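Local coordinates for protein oligopeptide ABC transporter OppAIV (Borrelia burgdorferi B31, PDB 4GL8) that probably binds oligopeptides outside the cytoplasmic membrane and delivers them to an ABC transporter, at residues L43-I48 / G55-M60; L62-G67 / K160-T165; F93-N98 / I107-I112; M187-K192 / N202-G207. One frame throughout, in Å; residues are numbered along the deposited sequence. Where two conformers were deposited one is given.

Contact 1: residues L43-I48 / G55-M60; sequences LDAQLI and GIVSQM
Val57 and Ile48 reach toward each other tip to tip: the terminal methyl CD1 of Ile48 ends 3.6 Å from CG2 of Val57. The same CG2 methyl of Val57 also lies against the backbone of the other segment, 3.2 Å from the carbonyl oxygen of Leu43, a close packing contact. Its second branch, CG1, faces the methyl of Ala45 at 4.1 Å, so the forked valine spreads over three residues of 43-48, and alanine is small enough to leave it room. Beside this, at the preceding residue of the helix, Leu43 and Ile56 cross obliquely, CD2 of Leu43 meeting CG2 of Ile56 at 3.9 Å. Ile56 offers this branch because CG2 lies opposite the backbone N, while CG1 (chi1 -69°) stands beside it. All five touching residues are buried, the side-chain groups that meet are apolar, and no hydrogen bond joins the segments.

The loop keeps its shape by its own bonds. Asp44 OD1 accepts from Gln46 N at 3.1 Å, an Asx turn, and Asp44 O receives both Leu47 N and Ile48 N. Asp44 OD2 forms a salt bridge with Arg118 and accepts a hydrogen bond from Trp197 NE1. Helix 51-57 thus packs on a loop that Arg118 joins to helix 109-119, while Leu43 touches Arg214 and Met60 touches Leu211, both of strand 209-215.

Contact 2: residues L62-G67 / K160-T165; sequences LGILDG and KTLEIT
Ile64 bridges to two residues of strand 161-165 through a single methyl group. Its CD1 meets CD2 of Leu162 at 3.7 Å, the tighter of the two touches, and the side chains cross at about a right angle. CG1 of Ile64 stands opposite the carbonyl carbon (chi1 -66°), and the nearly extended chain beyond it carries CD1 across to the strand. The second touch is looser: CD1 of Ile164 lies 4.3 Å from the same Ile64 methyl. Both distances hold for one of two modelled conformers of Ile64, so that end is less certain.

Leu162 and Ile164, two residues apart, point to the same side of their strand, as alternation in an extended chain requires, and branched aliphatic residues suit this buried face. The intervening Glu163 and the flanking Thr161 and Thr165 turn to the other, partly exposed side, where polar groups can meet solvent. The CA atoms of Ile64 and Leu162 stay 9.5 Å apart, and no hydrogen bond spans the gap.

In the five-stranded antiparallel sheet, strands 74-84 and 90-95 lie between 65-67 and 161-165, so the contact reaches past them through side chains. Ile64 also rests on Ala79 and Phe93 of these strands, and Tyr116 of helix 109-119 packs against it.

Contact 3: residues F93-N98 / I107-I112; sequences FHLRDN and ITAEGI
Leu95 sends one methyl, CD1, onto the start of the helix that begins at Ala109, and this methyl makes nearly the whole contact. It sits 3.8 Å from the backbone N of Ala109, with the CB methyl of Ala109 at 4.3 Å. One turn further along, CD1 of Ile112 comes within 4.1 Å of CD1 of Leu95, the two side chains meeting tip to tip. Leu95 takes up this position with CG opposite its carbonyl carbon (chi1 -57°) and a CD1 that continues the chain outward, giving it the length to cross from strand to helix. Alanine suits the nearer place because a small side chain lets the leucine approach the backbone, whereas the longer isoleucine fills the greater distance one turn on.

The next shell fixes the helix start. Thr108 is the N-cap: its OG1 accepts from Gly111 N at 3.0 Å with a fairly straight N-H...O angle of 163°, satisfying an amide of the first turn that has no carbonyl of a preceding turn to bond. The bond from Ile112 N to Thr108 O, 3.1 Å long, begins the helical bonding.

Further out, Leu95 is held by backbone bonding to Lys160, just before the neighbouring strand 161-165, while Leu162 of that strand fills in against Ala109 and Ile112. Arg96, just past strand 90-95, has a cation-pi contact with Tyr229. The whole is an N-capped helix packed by aliphatic side chains against an antiparallel sheet, an alpha+beta type of packing.

Contact 4: residues M187-K192 / N202-G207; sequences MHVIEK and NMVVSG
Val189 and Val204 meet at a slant, with CG2 of Val189 3.6 Å from CG2 of Val204 and 4.1 Å from its CG1. The rotation of each valine decides which methyls are offered. In Val189, CG1 lies opposite the backbone N (chi1 160°) and CG2 opposite the carbonyl carbon, so the two branches diverge: CG2 goes to Val204, and CG1 goes to the carbonyl oxygen of Asn202 at 3.5 Å. Val204 is turned otherwise, with CG1 beside its backbone N (chi1 -61°) and CG2 in the crowded position between N and the carbonyl carbon; it is this second methyl that makes the closer approach. Valine suits the helix here because its short fork covers a neighbouring chain without needing a long, flexible arm.

His188 comes in beside the pair. Its imidazole lies next to Val189, where one face receives CG2 of Val189, 3.4 Å above the ring plane and offset toward the rim, and CE1 comes within 4.3 Å of CG2 of Val204. The polar end of the histidine is turned to Asp103, to which NE2 is hydrogen-bonded, and Trp101 meets the ring at an inclined angle.

Asn202 contributes backbone to the contact, while its side-chain ND2 bonds to Arg196 O. Across the segments the adhesion is thus purely van der Waals: His188 NE2 and Asn202 ND2 bond to residues outside the two segments, leaving methyl packing to join helix and loop.

From the N terminus, contact 1 comes first, closing a short loop in which the chain after strand 31-35 folds back on helix 51-57. Contact 2 opens directly afterwards, spans some ninety residues, and holds contact 3 nested inside it; the two share a sheet, with strands 90-95 and 161-165 side by side, and the centres of contacts 2 and 3 are about 8 Å apart. Contact 4 follows in series, a small closure from helix 187-193 to the chain leading into strand 209-215. No closures cross. Contact 4 also ties back to the start: Gly207 N bonds to Met60 O of contact 1, Ser206 OG to Leu62 N of contact 2, and Ser206 packs on Ile107 of contact 3.

Contact 1: residues L43-I48 / G55-M60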
loop_
_atom_site.group_PDB
_atom_site.type_symbol
_atom_site.label_atom_id
_atom_site.label_comp_id
_atom_site.label_asym_id
_atom_site.label_seq_id
_atom_site.Cartn_x
_atom_site.Cartn_y
_atom_site.Cartn_z
ATOM N N LEU A 43 1.734 10.452 10.129
ATOM C CA LEU A 43 0.373 10.756 9.739
ATOM C C LEU A 43 0.288 11.861 8.656
ATOM O O LEU A 43 -0.791 12.413 8.405
ATOM C CB LEU A 43 -0.464 11.074 10.983
ATOM C CG LEU A 43 -0.536 9.806 11.877
ATOM C CD1 LEU A 43 -1.318 10.075 13.151
ATOM C CD2 LEU A 43 -1.117 8.601 11.147
ATOM N N ASP A 44 1.405 12.101 7.973
ATOM C CA ASP A 44 1.505 13.130 6.935
ATOM C C ASP A 44 1.271 12.425 5.598
ATOM O O ASP A 44 2.071 11.595 5.191
ATOM C CB ASP A 44 2.901 13.743 6.993
ATOM C CG ASP A 44 3.087 14.907 6.035
ATOM O OD1 ASP A 44 2.439 14.947 4.973
ATOM O OD2 ASP A 44 3.910 15.794 6.349
ATOM N N ALA A 45 0.173 12.751 4.935
ATOM C CA ALA A 45 -0.267 12.016 3.748
ATOM C C ALA A 45 0.748 12.038 2.621
ATOM O O ALA A 45 0.741 11.134 1.758
ATOM C CB ALA A 45 -1.625 12.551 3.242
ATOM N N GLN A 46 1.607 13.046 2.611
ATOM C CA GLN A 46 2.561 13.208 1.511
ATOM C C GLN A 46 3.842 12.448 1.803
ATOM O O GLN A 46 4.704 12.359 0.936
ATOM C CB GLN A 46 2.824 14.687 1.233
ATOM C CG GLN A 46 1.561 15.410 0.790
ATOM C CD GLN A 46 1.816 16.819 0.278
ATOM O OE1 GLN A 46 2.758 17.491 0.695
ATOM N NE2 GLN A 46 0.978 17.255 -0.670
ATOM N N LEU A 47 3.957 11.900 3.020
ATOM C CA LEU A 47 5.116 11.095 3.401
ATOM C C LEU A 47 4.739 9.636 3.656
ATOM O O LEU A 47 5.601 8.804 3.722
ATOM C CB LEU A 47 5.787 11.661 4.661
ATOM C CG LEU A 47 6.214 13.131 4.650
ATOM C CD1 LEU A 47 6.784 13.558 5.999
ATOM C CD2 LEU A 47 7.247 13.428 3.564
ATOM N N ILE A 48 3.468 9.324 3.842
ATOM C CA ILE A 48 3.055 7.935 4.147
ATOM C C ILE A 48 3.278 7.044 2.950
ATOM O O ILE A 48 2.858 7.390 1.857
ATOM C CB ILE A 48 1.552 7.869 4.523
ATOM C CG1 ILE A 48 1.334 8.429 5.919
ATOM C CG2 ILE A 48 1.034 6.438 4.502
ATOM C CD1 ILE A 48 -0.073 8.923 6.132
ATOM N N GLY A 55 -4.501 3.905 6.177
ATOM C CA GLY A 55 -5.811 3.561 6.669
ATOM C C GLY A 55 -6.327 4.548 7.701
ATOM O O GLY A 55 -7.528 4.831 7.773
ATOM N N ILE A 56 -5.404 5.106 8.478
ATOM C CA ILE A 56 -5.739 6.120 9.446
ATOM C C ILE A 56 -5.980 7.476 8.755
ATOM O O ILE A 56 -7.006 8.125 8.971
ATOM C CB ILE A 56 -4.640 6.184 10.528
ATOM C CG1 ILE A 56 -4.678 4.917 11.372
ATOM C CG2 ILE A 56 -4.810 7.404 11.421
ATOM C CD1 ILE A 56 -3.412 4.661 12.130
ATOM N N VAL A 57 -5.034 7.908 7.939
ATOM C CA VAL A 57 -5.101 9.226 7.326
ATOM C C VAL A 57 -6.330 9.377 6.441
ATOM O O VAL A 57 -6.875 10.462 6.319
ATOM C CB VAL A 57 -3.824 9.521 6.498
ATOM C CG1 VAL A 57 -4.106 9.748 5.024
ATOM C CG2 VAL A 57 -3.103 10.699 7.044
ATOM N N SER A 58 -6.748 8.285 5.817
ATOM C CA SER A 58 -7.923 8.296 4.983
ATOM C C SER A 58 -9.191 8.599 5.806
ATOM O O SER A 58 -10.183 9.065 5.228
ATOM C CB SER A 58 -8.033 6.983 4.188
ATOM O OG SER A 58 -8.426 5.907 5.067
ATOM N N GLN A 59 -9.151 8.410 7.143
ATOM C CA GLN A 59 -10.290 8.768 7.986
ATOM C C GLN A 59 -10.310 10.246 8.325
ATOM O O GLN A 59 -11.287 10.721 8.891
ATOM C CB GLN A 59 -10.335 7.968 9.287
ATOM C CG GLN A 59 -10.059 6.488 9.143
ATOM C CD GLN A 59 -10.941 5.836 8.101
ATOM O OE1 GLN A 59 -12.161 5.981 8.121
ATOM N NE2 GLN A 59 -10.320 5.130 7.160
ATOM N N MET A 60 -9.252 10.972 7.954
ATOM C CA MET A 60 -9.114 12.350 8.334
ATOM C C MET A 60 -9.039 13.307 7.179
ATOM O O MET A 60 -9.445 14.424 7.343
ATOM C CB MET A 60 -7.890 12.538 9.202
ATOM C CG MET A 60 -7.928 11.669 10.430
ATOM S SD MET A 60 -6.713 12.128 11.656
ATOM C CE MET A 60 -5.243 11.437 10.944
#

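Contact 2: residues L62-G67 / K160-T165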
loop_
_atom_site.group_PDB
_atom_site.type_symbol
_atom_site.label_atom_id
_atom_site.label_comp_id
_atom_site.label_asym_id
_atom_site.label_seq_id
_atom_site.Cartn_x
_atom_site.Cartn_y
_atom_site.Cartn_z
ATOM N N LEU A 62 -9.923 14.097 3.189
ATOM C CA LEU A 62 -10.701 13.883 1.984
ATOM C C LEU A 62 -9.856 14.185 0.748
ATOM O O LEU A 62 -9.247 15.243 0.655
ATOM C CB LEU A 62 -11.895 14.814 2.029
ATOM C CG LEU A 62 -13.096 14.489 1.171
ATOM C CD1 LEU A 62 -13.630 13.091 1.511
ATOM C CD2 LEU A 62 -14.147 15.580 1.419
ATOM N N GLY A 63 -9.766 13.223 -0.156
ATOM C CA GLY A 63 -9.136 13.420 -1.435
ATOM C C GLY A 63 -10.019 14.181 -2.413
ATOM O O GLY A 63 -11.179 14.457 -2.134
ATOM N N ILE A 64 -9.463 14.511 -3.579
ATOM C CA ILE A 64 -10.251 15.171 -4.614
ATOM C C ILE A 64 -11.399 14.202 -4.948
ATOM O O ILE A 64 -12.558 14.611 -5.127
ATOM C CB ILE A 64 -9.389 15.565 -5.840
ATOM C CG1 ILE A 64 -8.374 16.656 -5.446
ATOM C CG2 ILE A 64 -10.268 16.108 -6.950
ATOM C CD1 ILE A 64 -7.226 16.835 -6.427
ATOM N N LEU A 65 -11.059 12.929 -5.010
ATOM C CA LEU A 65 -12.015 11.880 -5.022
ATOM C C LEU A 65 -11.773 11.150 -3.716
ATOM O O LEU A 65 -10.694 11.244 -3.146
ATOM C CB LEU A 65 -11.813 10.940 -6.190
ATOM C CG LEU A 65 -11.875 11.490 -7.604
ATOM C CD1 LEU A 65 -12.256 10.369 -8.543
ATOM C CD2 LEU A 65 -12.862 12.621 -7.750
ATOM N N ASP A 66 -12.788 10.441 -3.262
ATOM C CA ASP A 66 -12.795 9.743 -2.009
ATOM C C ASP A 66 -12.937 8.265 -2.383
ATOM O O ASP A 66 -13.291 7.938 -3.523
ATOM C CB ASP A 66 -14.032 10.242 -1.238
ATOM C CG ASP A 66 -14.100 9.775 0.216
ATOM O OD1 ASP A 66 -13.051 9.550 0.855
ATOM O OD2 ASP A 66 -15.235 9.671 0.742
ATOM N N GLY A 67 -12.654 7.374 -1.435
ATOM C CA GLY A 67 -12.790 5.947 -1.648
ATOM C C GLY A 67 -14.244 5.575 -1.530
ATOM O O GLY A 67 -15.004 6.175 -0.758
ATOM N N LYS A 160 -13.152 27.459 -6.906
ATOM C CA LYS A 160 -13.789 26.143 -6.829
ATOM C C LYS A 160 -13.451 25.278 -8.038
ATOM O O LYS A 160 -14.209 24.369 -8.360
ATOM C CB LYS A 160 -15.303 26.285 -6.757
ATOM C CG LYS A 160 -15.851 27.197 -5.661
ATOM C CD LYS A 160 -17.347 26.925 -5.531
ATOM C CE LYS A 160 -18.164 28.148 -5.194
ATOM N NZ LYS A 160 -18.235 28.268 -3.710
ATOM N N THR A 161 -12.350 25.559 -8.732
ATOM C CA THR A 161 -12.050 24.809 -9.946
ATOM C C THR A 161 -10.574 24.480 -10.095
ATOM O O THR A 161 -9.715 25.365 -10.184
ATOM C CB THR A 161 -12.570 25.533 -11.195
ATOM O OG1 THR A 161 -13.899 26.028 -10.949
ATOM C CG2 THR A 161 -12.625 24.586 -12.359
ATOM N N LEU A 162 -10.279 23.186 -10.138
ATOM C CA LEU A 162 -8.877 22.720 -10.196
ATOM C C LEU A 162 -8.667 21.948 -11.477
ATOM O O LEU A 162 -9.431 21.045 -11.790
ATOM C CB LEU A 162 -8.545 21.849 -8.999
ATOM C CG LEU A 162 -7.073 21.408 -8.949
ATOM C CD1 LEU A 162 -6.216 22.516 -8.371
ATOM C CD2 LEU A 162 -6.898 20.145 -8.154
ATOM N N GLU A 163 -7.649 22.316 -12.238
ATOM C CA GLU A 163 -7.355 21.595 -13.470
ATOM C C GLU A 163 -6.058 20.815 -13.334
ATOM O O GLU A 163 -5.031 21.388 -12.953
ATOM C CB GLU A 163 -7.221 22.589 -14.601
ATOM C CG GLU A 163 -7.181 22.024 -15.992
ATOM C CD GLU A 163 -6.707 23.067 -16.995
ATOM O OE1 GLU A 163 -5.463 23.376 -17.023
ATOM O OE2 GLU A 163 -7.568 23.577 -17.762
ATOM N N ILE A 164 -6.101 19.533 -13.666
ATOM C CA ILE A 164 -4.904 18.711 -13.718
ATOM C C ILE A 164 -4.714 18.157 -15.135
ATOM O O ILE A 164 -5.611 17.473 -15.687
ATOM C CB ILE A 164 -4.978 17.547 -12.727
ATOM C CG1 ILE A 164 -5.146 18.087 -11.321
ATOM C CG2 ILE A 164 -3.706 16.699 -12.803
ATOM C CD1 ILE A 164 -5.264 17.006 -10.285
ATOM N N THR A 165 -3.562 18.474 -15.711
ATOM C CA THR A 165 -3.190 18.039 -17.049
ATOM C C THR A 165 -2.224 16.848 -16.942
ATOM O O THR A 165 -1.176 16.962 -16.313
ATOM C CB THR A 165 -2.540 19.201 -17.864
ATOM O OG1 THR A 165 -3.452 20.292 -17.933
ATOM C CG2 THR A 165 -2.231 18.790 -19.295
#

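Contact 3: residues F93-N98 / I107-I112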
loop_
_atom_site.group_PDB
_atom_site.type_symbol
_atom_site.label_atom_id
_atom_site.label_comp_id
_atom_site.label_asym_id
_atom_site.label_seq_id
_atom_site.Cartn_x
_atom_site.Cartn_y
_atom_site.Cartn_z
ATOM N N PHE A 93 -11.753 19.472 -12.179
ATOM C CA PHE A 93 -12.535 19.149 -10.994
ATOM C C PHE A 93 -13.288 20.384 -10.466
ATOM O O PHE A 93 -12.714 21.468 -10.290
ATOM C CB PHE A 93 -11.602 18.559 -9.920
ATOM C CG PHE A 93 -10.915 17.318 -10.367
ATOM C CD1 PHE A 93 -11.560 16.084 -10.278
ATOM C CD2 PHE A 93 -9.668 17.372 -10.954
ATOM C CE1 PHE A 93 -10.962 14.939 -10.748
ATOM C CE2 PHE A 93 -9.045 16.211 -11.412
ATOM C CZ PHE A 93 -9.701 15.004 -11.332
ATOM N N HIS A 94 -14.586 20.200 -10.230
ATOM C CA HIS A 94 -15.457 21.253 -9.682
ATOM C C HIS A 94 -15.658 20.959 -8.210
ATOM O O HIS A 94 -16.254 19.936 -7.860
ATOM C CB HIS A 94 -16.795 21.272 -10.426
ATOM C CG HIS A 94 -16.632 21.354 -11.902
ATOM N ND1 HIS A 94 -16.358 22.549 -12.552
ATOM C CD2 HIS A 94 -16.646 20.395 -12.854
ATOM C CE1 HIS A 94 -16.230 22.316 -13.850
ATOM N NE2 HIS A 94 -16.393 21.017 -14.060
ATOM N N LEU A 95 -15.099 21.816 -7.358
ATOM C CA LEU A 95 -15.152 21.593 -5.914
ATOM C C LEU A 95 -16.577 21.862 -5.409
ATOM O O LEU A 95 -17.277 22.732 -5.944
ATOM C CB LEU A 95 -14.120 22.487 -5.179
ATOM C CG LEU A 95 -12.654 22.337 -5.603
ATOM C CD1 LEU A 95 -11.716 23.206 -4.778
ATOM C CD2 LEU A 95 -12.174 20.887 -5.591
ATOM N N ARG A 96 -17.024 21.099 -4.407
ATOM C CA ARG A 96 -18.290 21.419 -3.735
ATOM C C ARG A 96 -18.170 22.738 -2.958
ATOM O O ARG A 96 -17.068 23.192 -2.662
ATOM C CB ARG A 96 -18.758 20.294 -2.819
ATOM C CG ARG A 96 -17.782 19.928 -1.724
ATOM C CD ARG A 96 -18.273 18.700 -0.967
ATOM N NE ARG A 96 -18.074 17.469 -1.721
ATOM C CZ ARG A 96 -19.027 16.739 -2.276
ATOM N NH1 ARG A 96 -20.298 17.083 -2.153
ATOM N NH2 ARG A 96 -18.707 15.616 -2.937
ATOM N N ASP A 97 -19.325 23.342 -2.678
ATOM C CA ASP A 97 -19.427 24.590 -1.917
ATOM C C ASP A 97 -19.060 24.445 -0.452
ATOM O O ASP A 97 -19.248 23.388 0.139
ATOM C CB ASP A 97 -20.866 25.123 -1.979
ATOM C CG ASP A 97 -21.304 25.445 -3.387
ATOM O OD1 ASP A 97 -20.428 25.692 -4.248
ATOM O OD2 ASP A 97 -22.523 25.457 -3.651
ATOM N N ASN A 98 -18.561 25.537 0.118
ATOM C CA ASN A 98 -18.333 25.667 1.565
ATOM C C ASN A 98 -17.331 24.676 2.131
ATOM O O ASN A 98 -17.448 24.268 3.280
ATOM C CB ASN A 98 -19.665 25.550 2.318
ATOM C CG ASN A 98 -20.710 26.540 1.807
ATOM O OD1 ASN A 98 -20.389 27.682 1.474
ATOM N ND2 ASN A 98 -21.962 26.100 1.733
ATOM N N ILE A 107 -11.039 25.657 1.868
ATOM C CA ILE A 107 -10.253 24.839 0.969
ATOM C C ILE A 107 -10.580 25.358 -0.438
ATOM O O ILE A 107 -11.699 25.196 -0.911
ATOM C CB ILE A 107 -10.633 23.346 1.109
ATOM C CG1 ILE A 107 -10.597 22.902 2.577
ATOM C CG2 ILE A 107 -9.721 22.449 0.274
ATOM C CD1 ILE A 107 -10.792 21.412 2.793
ATOM N N THR A 108 -9.617 26.016 -1.074
ATOM C CA THR A 108 -9.739 26.568 -2.404
ATOM C C THR A 108 -8.837 25.753 -3.345
ATOM O O THR A 108 -7.920 25.037 -2.902
ATOM C CB THR A 108 -9.194 27.997 -2.439
ATOM O OG1 THR A 108 -7.812 27.950 -2.075
ATOM C CG2 THR A 108 -9.956 28.945 -1.475
ATOM N N ALA A 109 -9.062 25.897 -4.651
ATOM C CA ALA A 109 -8.237 25.200 -5.643
ATOM C C ALA A 109 -6.770 25.667 -5.586
ATOM O O ALA A 109 -5.871 24.894 -5.878
ATOM C CB ALA A 109 -8.804 25.403 -7.033
ATOM N N GLU A 110 -6.543 26.924 -5.216
ATOM C CA GLU A 110 -5.179 27.426 -4.990
ATOM C C GLU A 110 -4.517 26.765 -3.767
ATOM O O GLU A 110 -3.339 26.431 -3.795
ATOM C CB GLU A 110 -5.182 28.966 -4.870
ATOM C CG GLU A 110 -3.810 29.608 -4.658
ATOM C CD GLU A 110 -2.889 29.454 -5.860
ATOM O OE1 GLU A 110 -3.336 29.505 -7.027
ATOM O OE2 GLU A 110 -1.680 29.294 -5.651
ATOM N N GLY A 111 -5.263 26.561 -2.697
ATOM C CA GLY A 111 -4.726 25.776 -1.576
ATOM C C GLY A 111 -4.333 24.341 -1.943
ATOM O O GLY A 111 -3.327 23.780 -1.476
ATOM N N ILE A 112 -5.100 23.737 -2.822
ATOM C CA ILE A 112 -4.788 22.391 -3.227
ATOM C C ILE A 112 -3.553 22.397 -4.127
ATOM O O ILE A 112 -2.648 21.554 -4.024
ATOM C CB ILE A 112 -5.991 21.756 -3.915
ATOM C CG1 ILE A 112 -7.121 21.598 -2.914
ATOM C CG2 ILE A 112 -5.622 20.402 -4.510
ATOM C CD1 ILE A 112 -8.419 21.177 -3.568
#

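Contact 4: residues M187-K192 / N202-G207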
loop_
_atom_site.group_PDB
_atom_site.type_symbol
_atom_site.label_atom_id
_atom_site.label_comp_id
_atom_site.label_asym_id
_atom_site.label_seq_id
_atom_site.Cartn_x
_atom_site.Cartn_y
_atom_site.Cartn_z
ATOM N N MET A 187 -1.856 23.797 3.799
ATOM C CA MET A 187 -0.601 24.495 3.660
ATOM C C MET A 187 -0.423 25.645 4.631
ATOM O O MET A 187 0.687 25.891 5.042
ATOM C CB MET A 187 -0.355 24.930 2.220
ATOM C CG MET A 187 0.069 23.742 1.338
ATOM S SD MET A 187 1.430 22.750 2.002
ATOM C CE MET A 187 2.791 23.881 1.809
ATOM N N HIS A 188 -1.504 26.308 5.030
ATOM C CA HIS A 188 -1.416 27.381 6.041
ATOM C C HIS A 188 -0.852 26.868 7.382
ATOM O O HIS A 188 -0.087 27.567 8.076
ATOM C CB HIS A 188 -2.765 28.144 6.176
ATOM C CG HIS A 188 -3.856 27.390 6.887
ATOM N ND1 HIS A 188 -4.587 26.382 6.294
ATOM C CD2 HIS A 188 -4.383 27.552 8.128
ATOM C CE1 HIS A 188 -5.494 25.939 7.143
ATOM N NE2 HIS A 188 -5.407 26.651 8.252
ATOM N N VAL A 189 -1.167 25.614 7.694
ATOM C CA VAL A 189 -0.774 24.995 8.962
ATOM C C VAL A 189 0.632 24.388 8.866
ATOM O O VAL A 189 1.422 24.494 9.789
ATOM C CB VAL A 189 -1.833 23.961 9.388
ATOM C CG1 VAL A 189 -1.290 22.966 10.392
ATOM C CG2 VAL A 189 -3.083 24.656 9.916
ATOM N N ILE A 190 0.952 23.785 7.734
ATOM C CA ILE A 190 2.314 23.303 7.460
ATOM C C ILE A 190 3.312 24.460 7.433
ATOM O O ILE A 190 4.369 24.403 8.049
ATOM C CB ILE A 190 2.350 22.545 6.121
ATOM C CG1 ILE A 190 1.533 21.252 6.265
ATOM C CG2 ILE A 190 3.798 22.286 5.672
ATOM C CD1 ILE A 190 1.189 20.548 4.980
ATOM N N GLU A 191 2.962 25.517 6.721
ATOM C CA GLU A 191 3.789 26.730 6.688
ATOM C C GLU A 191 4.162 27.220 8.091
ATOM O O GLU A 191 5.268 27.632 8.336
ATOM C CB GLU A 191 3.016 27.850 6.036
ATOM C CG GLU A 191 3.736 28.452 4.885
ATOM C CD GLU A 191 3.354 27.769 3.601
ATOM O OE1 GLU A 191 2.236 28.063 3.093
ATOM O OE2 GLU A 191 4.181 26.966 3.110
ATOM N N LYS A 192 3.186 27.165 8.990
ATOM C CA LYS A 192 3.301 27.656 10.338
ATOM C C LYS A 192 4.091 26.709 11.246
ATOM O O LYS A 192 5.071 27.126 11.866
ATOM C CB LYS A 192 1.888 27.884 10.856
ATOM C CG LYS A 192 1.770 28.477 12.238
ATOM C CD LYS A 192 0.528 29.372 12.331
ATOM C CE LYS A 192 -0.169 29.263 13.687
ATOM N NZ LYS A 192 -0.397 30.610 14.302
ATOM N N ASN A 202 -2.034 20.606 16.560
ATOM C CA ASN A 202 -1.841 21.424 15.349
ATOM C C ASN A 202 -2.546 20.918 14.110
ATOM O O ASN A 202 -2.947 21.705 13.265
ATOM C CB ASN A 202 -0.363 21.542 15.042
ATOM C CG ASN A 202 0.421 22.140 16.194
ATOM O OD1 ASN A 202 -0.024 23.060 16.856
ATOM N ND2 ASN A 202 1.593 21.600 16.428
ATOM N N MET A 203 -2.687 19.605 13.980
ATOM C CA MET A 203 -3.250 19.055 12.751
ATOM C C MET A 203 -4.654 19.599 12.502
ATOM O O MET A 203 -5.459 19.613 13.403
ATOM C CB MET A 203 -3.322 17.530 12.818
ATOM C CG MET A 203 -3.958 16.962 11.572
ATOM S SD MET A 203 -3.968 15.189 11.530
ATOM C CE MET A 203 -2.250 14.828 11.131
ATOM N N VAL A 204 -4.945 20.038 11.285
ATOM C CA VAL A 204 -6.315 20.374 10.909
ATOM C C VAL A 204 -6.598 19.538 9.705
ATOM O O VAL A 204 -5.681 19.184 8.981
ATOM C CB VAL A 204 -6.520 21.876 10.576
ATOM C CG1 VAL A 204 -6.199 22.753 11.790
ATOM C CG2 VAL A 204 -5.716 22.278 9.351
ATOM N N VAL A 205 -7.865 19.198 9.494
ATOM C CA VAL A 205 -8.210 18.135 8.549
ATOM C C VAL A 205 -9.426 18.534 7.725
ATOM O O VAL A 205 -10.134 19.479 8.070
ATOM C CB VAL A 205 -8.535 16.807 9.294
ATOM C CG1 VAL A 205 -7.480 16.491 10.354
ATOM C CG2 VAL A 205 -9.911 16.860 9.940
ATOM N N SER A 206 -9.678 17.757 6.670
ATOM C CA SER A 206 -10.789 17.968 5.738
ATOM C C SER A 206 -11.855 16.884 5.801
ATOM O O SER A 206 -12.928 17.041 5.238
ATOM C CB SER A 206 -10.240 18.016 4.303
ATOM O OG SER A 206 -9.471 16.850 4.039
ATOM N N GLY A 207 -11.572 15.778 6.477
ATOM C CA GLY A 207 -12.464 14.604 6.438
ATOM C C GLY A 207 -13.326 14.472 7.683
ATOM O O GLY A 207 -13.393 15.388 8.506
#